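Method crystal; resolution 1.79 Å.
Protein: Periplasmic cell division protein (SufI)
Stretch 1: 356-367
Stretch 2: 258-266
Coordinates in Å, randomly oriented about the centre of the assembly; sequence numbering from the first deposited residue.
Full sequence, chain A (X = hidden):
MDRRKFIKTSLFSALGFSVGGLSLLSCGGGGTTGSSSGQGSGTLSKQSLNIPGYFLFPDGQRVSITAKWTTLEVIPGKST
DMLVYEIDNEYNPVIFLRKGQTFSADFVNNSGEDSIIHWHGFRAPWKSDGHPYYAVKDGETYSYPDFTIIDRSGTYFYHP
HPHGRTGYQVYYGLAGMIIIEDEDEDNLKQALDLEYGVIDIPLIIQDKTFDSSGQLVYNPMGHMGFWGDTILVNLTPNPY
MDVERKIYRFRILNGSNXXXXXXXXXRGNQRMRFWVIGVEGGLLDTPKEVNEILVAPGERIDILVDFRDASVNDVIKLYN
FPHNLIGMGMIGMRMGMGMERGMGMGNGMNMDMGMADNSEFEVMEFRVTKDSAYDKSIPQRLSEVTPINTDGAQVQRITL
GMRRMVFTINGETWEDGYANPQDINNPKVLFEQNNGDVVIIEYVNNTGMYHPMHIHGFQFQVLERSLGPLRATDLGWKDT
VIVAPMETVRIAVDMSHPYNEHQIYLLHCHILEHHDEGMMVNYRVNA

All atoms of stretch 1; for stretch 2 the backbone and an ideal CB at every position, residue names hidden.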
ATOM      1  N   ALA A 356      -7.112 -19.620   3.806  1.00 90.99           N
ATOM      2  CA  ALA A 356      -6.695 -18.563   4.721  1.00 71.72           C
ATOM      3  C   ALA A 356      -5.827 -19.139   5.835  1.00 55.46           C
ATOM      4  O   ALA A 356      -6.174 -20.152   6.451  1.00 82.26           O
ATOM      5  CB  ALA A 356      -7.913 -17.850   5.305  1.00 60.68           C
ATOM      6  N   ASP A 357      -4.704 -18.480   6.101  1.00 40.35           N
ATOM      7  CA  ASP A 357      -3.642 -19.026   6.930  1.00 42.71           C
ATOM      8  C   ASP A 357      -3.290 -18.041   8.038  1.00 47.31           C
ATOM      9  O   ASP A 357      -3.404 -16.825   7.867  1.00 47.91           O
ATOM     10  CB  ASP A 357      -2.415 -19.353   6.049  1.00 54.27           C
ATOM     11  CG  ASP A 357      -1.149 -19.549   6.843  1.00 48.24           C
ATOM     12  OD1 ASP A 357      -0.518 -18.540   7.220  1.00 65.76           O
ATOM     13  OD2 ASP A 357      -0.781 -20.715   7.092  1.00110.13           O
ATOM     14  N   ASN A 358      -2.867 -18.582   9.187  1.00 51.15           N
ATOM     15  CA  ASN A 358      -2.459 -17.781  10.338  1.00 38.20           C
ATOM     16  C   ASN A 358      -1.117 -18.261  10.883  1.00 37.32           C
ATOM     17  O   ASN A 358      -0.860 -18.183  12.088  1.00 37.36           O
ATOM     18  CB  ASN A 358      -3.527 -17.816  11.436  1.00 41.03           C
ATOM     19  CG  ASN A 358      -3.334 -16.728  12.489  1.00 45.33           C
ATOM     20  OD1 ASN A 358      -2.655 -15.726  12.256  1.00 31.36           O
ATOM     21  ND2 ASN A 358      -3.932 -16.927  13.657  1.00 42.54           N
ATOM     22  N   SER A 359      -0.249 -18.757  10.007  1.00 37.86           N
ATOM     23  CA  SER A 359       0.989 -19.388  10.430  1.00 56.13           C
ATOM     24  C   SER A 359       2.107 -18.360  10.594  1.00 47.73           C
ATOM     25  O   SER A 359       2.000 -17.204  10.179  1.00 38.94           O
ATOM     26  CB  SER A 359       1.402 -20.474   9.434  1.00 35.52           C
ATOM     27  OG  SER A 359       1.541 -19.945   8.127  1.00 50.51           O
ATOM     28  N   GLU A 360       3.192 -18.801  11.227  1.00 50.42           N
ATOM     29  CA  GLU A 360       4.389 -17.995  11.396  1.00 47.42           C
ATOM     30  C   GLU A 360       5.496 -18.528  10.497  1.00 32.65           C
ATOM     31  O   GLU A 360       5.572 -19.731  10.227  1.00 43.29           O
ATOM     32  CB  GLU A 360       4.854 -17.987  12.854  1.00 38.23           C
ATOM     33  CG  GLU A 360       5.137 -19.354  13.440  1.00 38.20           C
ATOM     34  CD  GLU A 360       5.647 -19.275  14.866  1.00 59.88           C
ATOM     35  OE1 GLU A 360       5.251 -18.338  15.592  1.00 70.55           O
ATOM     36  OE2 GLU A 360       6.451 -20.144  15.262  1.00 88.24           O
ATOM     37  N   PHE A 361       6.351 -17.621  10.032  1.00 32.61           N
ATOM     38  CA  PHE A 361       7.363 -17.971   9.045  1.00 34.06           C
ATOM     39  C   PHE A 361       8.323 -16.806   8.876  1.00 29.94           C
ATOM     40  O   PHE A 361       7.950 -15.646   9.078  1.00 28.77           O
ATOM     41  CB  PHE A 361       6.725 -18.321   7.694  1.00 36.25           C
ATOM     42  CG  PHE A 361       5.741 -17.297   7.210  1.00 28.19           C
ATOM     43  CD1 PHE A 361       4.389 -17.441   7.470  1.00 31.86           C
ATOM     44  CD2 PHE A 361       6.164 -16.188   6.498  1.00 27.32           C
ATOM     45  CE1 PHE A 361       3.479 -16.500   7.029  1.00 32.57           C
ATOM     46  CE2 PHE A 361       5.258 -15.239   6.066  1.00 38.06           C
ATOM     47  CZ  PHE A 361       3.914 -15.399   6.325  1.00 31.85           C
ATOM     48  N   GLU A 362       9.552 -17.125   8.484  1.00 26.73           N
ATOM     49  CA  GLU A 362      10.530 -16.086   8.197  1.00 29.16           C
ATOM     50  C   GLU A 362      10.206 -15.415   6.869  1.00 31.07           C
ATOM     51  O   GLU A 362       9.884 -16.082   5.882  1.00 40.16           O
ATOM     52  CB  GLU A 362      11.936 -16.683   8.168  1.00 30.78           C
ATOM     53  CG  GLU A 362      13.031 -15.709   7.765  1.00 51.07           C
ATOM     54  CD  GLU A 362      14.417 -16.293   7.955  1.00 48.71           C
ATOM     55  OE1 GLU A 362      14.592 -17.108   8.885  1.00 72.23           O
ATOM     56  OE2 GLU A 362      15.328 -15.944   7.176  1.00 64.86           O
ATOM     57  N   VAL A 363      10.272 -14.086   6.850  1.00 38.18           N
ATOM     58  CA  VAL A 363      10.100 -13.337   5.607  1.00 23.60           C
ATOM     59  C   VAL A 363      11.438 -13.092   4.922  1.00 35.52           C
ATOM     60  O   VAL A 363      11.557 -13.235   3.701  1.00 36.29           O
ATOM     61  CB  VAL A 363       9.366 -12.011   5.886  1.00 23.99           C
ATOM     62  CG1 VAL A 363       9.305 -11.170   4.628  1.00 22.14           C
ATOM     63  CG2 VAL A 363       7.971 -12.278   6.424  1.00 27.45           C
ATOM     64  N   MET A 364      12.463 -12.747   5.694  1.00 31.24           N
ATOM     65  CA  MET A 364      13.722 -12.301   5.121  1.00 33.43           C
ATOM     66  C   MET A 364      14.808 -12.370   6.189  1.00 23.38           C
ATOM     67  O   MET A 364      14.531 -12.317   7.391  1.00 29.90           O
ATOM     68  CB  MET A 364      13.577 -10.883   4.566  1.00 22.38           C
ATOM     69  CG  MET A 364      14.747 -10.392   3.767  1.00 40.21           C
ATOM     70  SD  MET A 364      14.507  -8.670   3.329  1.00 37.12           S
ATOM     71  CE  MET A 364      16.189  -8.232   2.920  1.00 41.23           C
ATOM     72  N   GLU A 365      16.051 -12.488   5.731  1.00 30.05           N
ATOM     73  CA  GLU A 365      17.210 -12.589   6.607  1.00 35.07           C
ATOM     74  C   GLU A 365      18.180 -11.457   6.302  1.00 40.78           C
ATOM     75  O   GLU A 365      18.522 -11.220   5.139  1.00 34.55           O
ATOM     76  CB  GLU A 365      17.898 -13.946   6.437  1.00 32.54           C
ATOM     77  CG  GLU A 365      19.358 -13.972   6.833  1.00 55.23           C
ATOM     78  CD  GLU A 365      20.030 -15.275   6.448  1.00 78.34           C
ATOM     79  OE1 GLU A 365      19.405 -16.340   6.641  1.00 51.87           O
ATOM     80  OE2 GLU A 365      21.173 -15.234   5.941  1.00 63.43           O
ATOM     81  N   PHE A 366      18.612 -10.756   7.345  1.00 29.69           N
ATOM     82  CA  PHE A 366      19.647  -9.737   7.243  1.00 26.58           C
ATOM     83  C   PHE A 366      20.932 -10.268   7.857  1.00 37.66           C
ATOM     84  O   PHE A 366      20.915 -10.832   8.957  1.00 29.69           O
ATOM     85  CB  PHE A 366      19.230  -8.446   7.948  1.00 30.81           C
ATOM     86  CG  PHE A 366      18.058  -7.768   7.319  1.00 33.08           C
ATOM     87  CD1 PHE A 366      18.228  -6.952   6.214  1.00 29.48           C
ATOM     88  CD2 PHE A 366      16.784  -7.942   7.833  1.00 39.53           C
ATOM     89  CE1 PHE A 366      17.149  -6.321   5.631  1.00 27.90           C
ATOM     90  CE2 PHE A 366      15.698  -7.317   7.253  1.00 37.64           C
ATOM     91  CZ  PHE A 366      15.883  -6.505   6.149  1.00 29.42           C
ATOM     92  N   ARG A 367      22.040 -10.087   7.150  1.00 31.95           N
ATOM     93  CA  ARG A 367      23.351 -10.528   7.605  1.00 28.74           C
ATOM     94  C   ARG A 367      24.201  -9.287   7.829  1.00 25.72           C
ATOM     95  O   ARG A 367      24.550  -8.587   6.873  1.00 32.22           O
ATOM     96  CB  ARG A 367      23.999 -11.459   6.586  1.00 26.78           C
ATOM     97  CG  ARG A 367      23.081 -12.548   6.056  1.00 41.68           C
ATOM     98  CD  ARG A 367      23.467 -12.902   4.631  1.00 49.44           C
ATOM     99  NE  ARG A 367      22.945 -14.195   4.204  1.00 33.36           N
ATOM    100  CZ  ARG A 367      23.348 -14.823   3.104  1.00 55.29           C
ATOM    101  NH1 ARG A 367      24.276 -14.272   2.332  1.00 48.11           N
ATOM    102  NH2 ARG A 367      22.829 -16.001   2.778  1.00 40.44           N
ATOM    103  N   UNK A 258      -4.323 -10.436   0.193  1.00 22.15           N
ATOM    104  CA  UNK A 258      -5.194 -10.571   1.352  1.00 19.59           C
ATOM    105  C   UNK A 258      -4.432 -10.780   2.650  1.00 32.90           C
ATOM    106  O   UNK A 258      -4.948 -10.469   3.728  1.00 28.22           O
ATOM    107  CB  UNK A 258      -6.163 -11.736   1.137  1.00 19.59           C
ATOM    108  N   UNK A 259      -3.214 -11.301   2.563  1.00 19.35           N
ATOM    109  CA  UNK A 259      -2.492 -11.720   3.759  1.00 29.25           C
ATOM    110  C   UNK A 259      -1.941 -10.518   4.515  1.00 21.39           C
ATOM    111  O   UNK A 259      -1.165  -9.741   3.942  1.00 20.98           O
ATOM    112  CB  UNK A 259      -1.356 -12.675   3.389  1.00 29.25           C
ATOM    113  N   UNK A 260      -2.300 -10.330   5.782  1.00 22.30           N
ATOM    114  CA  UNK A 260      -1.602  -9.354   6.620  1.00 19.28           C
ATOM    115  C   UNK A 260      -0.385  -9.983   7.283  1.00 19.45           C
ATOM    116  O   UNK A 260      -0.295 -11.200   7.459  1.00 28.65           O
ATOM    117  CB  UNK A 260      -2.545  -8.786   7.682  1.00 19.28           C
ATOM    118  N   UNK A 261       0.558  -9.124   7.657  1.00 21.71           N
ATOM    119  CA  UNK A 261       1.792  -9.560   8.294  1.00 19.24           C
ATOM    120  C   UNK A 261       1.943  -8.914   9.661  1.00 44.02           C
ATOM    121  O   UNK A 261       1.577  -7.751   9.857  1.00 38.03           O
ATOM    122  CB  UNK A 261       2.999  -9.230   7.413  1.00 19.24           C
ATOM    123  N   UNK A 262       2.488  -9.679  10.600  1.00 29.45           N
ATOM    124  CA  UNK A 262       2.911  -9.170  11.901  1.00 26.27           C
ATOM    125  C   UNK A 262       4.422  -9.377  11.945  1.00 24.66           C
ATOM    126  O   UNK A 262       4.895 -10.491  12.188  1.00 29.58           O
ATOM    127  CB  UNK A 262       2.198  -9.870  13.060  1.00 26.27           C
ATOM    128  N   UNK A 263       5.180  -8.310  11.693  1.00 24.22           N
ATOM    129  CA  UNK A 263       6.612  -8.406  11.427  1.00 20.04           C
ATOM    130  C   UNK A 263       7.431  -8.038  12.655  1.00 30.61           C
ATOM    131  O   UNK A 263       7.175  -7.011  13.294  1.00 26.60           O
ATOM    132  CB  UNK A 263       6.996  -7.503  10.253  1.00 20.04           C
ATOM    133  N   UNK A 264       8.431  -8.864  12.965  1.00 31.76           N
ATOM    134  CA  UNK A 264       9.405  -8.576  14.009  1.00 22.12           C
ATOM    135  C   UNK A 264      10.801  -8.866  13.476  1.00 45.84           C
ATOM    136  O   UNK A 264      10.970  -9.521  12.445  1.00 34.92           O
ATOM    137  CB  UNK A 264       9.121  -9.395  15.270  1.00 22.12           C
ATOM    138  N   UNK A 265      11.807  -8.357  14.187  1.00 30.66           N
ATOM    139  CA  UNK A 265      13.212  -8.591  13.864  1.00 31.30           C
ATOM    140  C   UNK A 265      13.820  -9.422  14.984  1.00 23.59           C
ATOM    141  O   UNK A 265      13.963  -8.944  16.114  1.00 40.40           O
ATOM    142  CB  UNK A 265      13.972  -7.276  13.677  1.00 31.30           C
ATOM    143  N   UNK A 266      14.162 -10.666  14.677  1.00 32.06           N
ATOM    144  CA  UNK A 266      14.699 -11.592  15.661  1.00 39.77           C
ATOM    145  C   UNK A 266      16.216 -11.629  15.536  1.00 47.45           C
ATOM    146  O   UNK A 266      16.752 -11.888  14.454  1.00 32.99           O
ATOM    147  CB  UNK A 266      14.103 -12.990  15.483  1.00 39.77           C
TER

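At position 258 the backbone is still outside the strand, and nothing of stretch 1 lies within 5.5 Å of the ideal CB. Stretch 1 therefore sets no preference for size or polarity here. The deposited residue is Ala-258, which makes no contact with stretch 1.

Position 259 is far more telling. Its CA-to-CB bond points toward stretch 1, yet its CA lies 8.0 Å from the CA of Asp-357, so a short side chain would leave the gap unfilled. Across that gap stands the carboxylate of Asp-357, whose OD1 already accepts a hydrogen bond from the backbone N of Ser-359 at 2.8 Å and is thereby held in place. A long donor with positive charge is the natural answer; lysine or arginine would both suit, while a neutral amide such as glutamine would fall short of the carboxylate and could not balance its charge. The deposited residue is Arg-259. Its first two chi angles are both t, extending the chain across the gap, and chi3 is m. NH1 donates to OD1 of Asp-357 at 3.0 Å with an N-H...acceptor angle of 174°, a nearly linear hydrogen bond within a salt bridge, and OD1 lies at the edge of the guanidinium, near its plane, where the N-H bonds point. The same NH1 comes within 3.6 Å of CE1 of Phe-361, so the ring packs beside the charged group. NE and NH2 are hydrogen-bonded elsewhere in the structure.

Position 260 has a phi of -87°, compatible with proline among many others, and no part of stretch 1 is near its CB. It is Pro-260, which does not touch stretch 1.

At 261 the strand begins. CA-to-CB points sideways, so contact requires a side chain long enough to come back toward the ring of Phe-361; an aromatic residue, leucine or methionine could do this. The deposited Tyr-261, with chi1 m, places CE2 4.2 Å from CZ of Phe-361. The tyrosine carbon lies at the edge of the phenylalanine ring, an apolar contact rather than a face-to-face stack.

Position 262 is out of reach of stretch 1, and the visible atoms set no preference. It is Arg-262, with its guanidinium engaged elsewhere in the structure.

Position 263 again points its CB sideways, but its CA is 8.4 Å from the CA of Val-363, whose own CA-to-CB bond is directed toward this strand. A medium-sized aliphatic chain fits such a gap, leucine, isoleucine or methionine among them. Leu-263 adopts m,t and brings CD2 to 4.0 Å from CG2 of Val-363.

Position 264 is remote, open to many residues, and holds Ala-264.

At 265 stretch 1 offers the apolar ring of Phe-366, reachable from a sideways CB by a branched or flexible aliphatic chain. Leu-265, also m,t, extends CD2 to 4.3 Å from CE2 of Phe-366.

Position 266 faces nothing of stretch 1 nearby; it is Leu-266, without contact.

Stretch 2 258-266: ARPYRLALL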
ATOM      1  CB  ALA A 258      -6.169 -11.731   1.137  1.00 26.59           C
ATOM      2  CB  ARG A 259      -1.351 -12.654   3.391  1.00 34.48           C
ATOM      3  CG  ARG A 259      -0.472 -12.998   4.568  1.00 21.12           C
ATOM      4  CD  ARG A 259       0.732 -13.805   4.145  1.00 24.86           C
ATOM      5  NE  ARG A 259       0.374 -15.088   3.549  1.00 25.30           N
ATOM      6  CZ  ARG A 259       0.133 -16.191   4.247  1.00 40.52           C
ATOM      7  NH1 ARG A 259       0.201 -16.160   5.568  1.00 29.39           N
ATOM      8  NH2 ARG A 259      -0.180 -17.324   3.629  1.00 29.01           N
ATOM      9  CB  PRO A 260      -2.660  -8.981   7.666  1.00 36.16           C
ATOM     10  CG  PRO A 260      -3.422 -10.254   7.854  1.00 25.07           C
ATOM     11  CD  PRO A 260      -3.429 -10.950   6.496  1.00 29.24           C
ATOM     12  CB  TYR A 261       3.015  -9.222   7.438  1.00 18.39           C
ATOM     13  CG  TYR A 261       2.959  -9.843   6.072  1.00 22.11           C
ATOM     14  CD1 TYR A 261       2.304  -9.202   5.027  1.00 30.21           C
ATOM     15  CD2 TYR A 261       3.547 -11.070   5.827  1.00 18.58           C
ATOM     16  CE1 TYR A 261       2.241  -9.764   3.776  1.00 26.59           C
ATOM     17  CE2 TYR A 261       3.490 -11.641   4.575  1.00 23.71           C
ATOM     18  CZ  TYR A 261       2.832 -10.985   3.556  1.00 19.88           C
ATOM     19  OH  TYR A 261       2.769 -11.553   2.309  1.00 33.50           O
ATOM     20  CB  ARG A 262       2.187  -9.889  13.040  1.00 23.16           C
ATOM     21  CG  ARG A 262       2.449  -9.300  14.419  1.00 27.00           C
ATOM     22  CD  ARG A 262       1.649 -10.002  15.518  1.00 39.92           C
ATOM     23  NE  ARG A 262       0.206  -9.785  15.407  1.00 79.86           N
ATOM     24  CZ  ARG A 262      -0.441  -8.738  15.914  1.00 76.86           C
ATOM     25  NH1 ARG A 262       0.223  -7.792  16.565  1.00 66.60           N
ATOM     26  NH2 ARG A 262      -1.756  -8.631  15.766  1.00 67.06           N
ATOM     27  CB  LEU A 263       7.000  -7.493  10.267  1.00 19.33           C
ATOM     28  CG  LEU A 263       6.223  -7.713   8.976  1.00 30.93           C
ATOM     29  CD1 LEU A 263       6.636  -6.674   7.967  1.00 23.53           C
ATOM     30  CD2 LEU A 263       6.461  -9.117   8.441  1.00 21.36           C
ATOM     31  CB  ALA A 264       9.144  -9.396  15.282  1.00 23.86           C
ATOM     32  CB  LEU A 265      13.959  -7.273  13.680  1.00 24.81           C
ATOM     33  CG  LEU A 265      13.560  -6.515  12.413  1.00 36.06           C
ATOM     34  CD1 LEU A 265      14.086  -5.090  12.431  1.00 23.56           C
ATOM     35  CD2 LEU A 265      14.062  -7.260  11.186  1.00 33.48           C
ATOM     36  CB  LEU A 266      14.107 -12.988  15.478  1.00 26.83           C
ATOM     37  CG  LEU A 266      12.581 -13.028  15.500  1.00 34.79           C
ATOM     38  CD1 LEU A 266      12.083 -14.463  15.482  1.00 28.04           C
ATOM     39  CD2 LEU A 266      12.056 -12.286  16.718  1.00 33.52           C
TER
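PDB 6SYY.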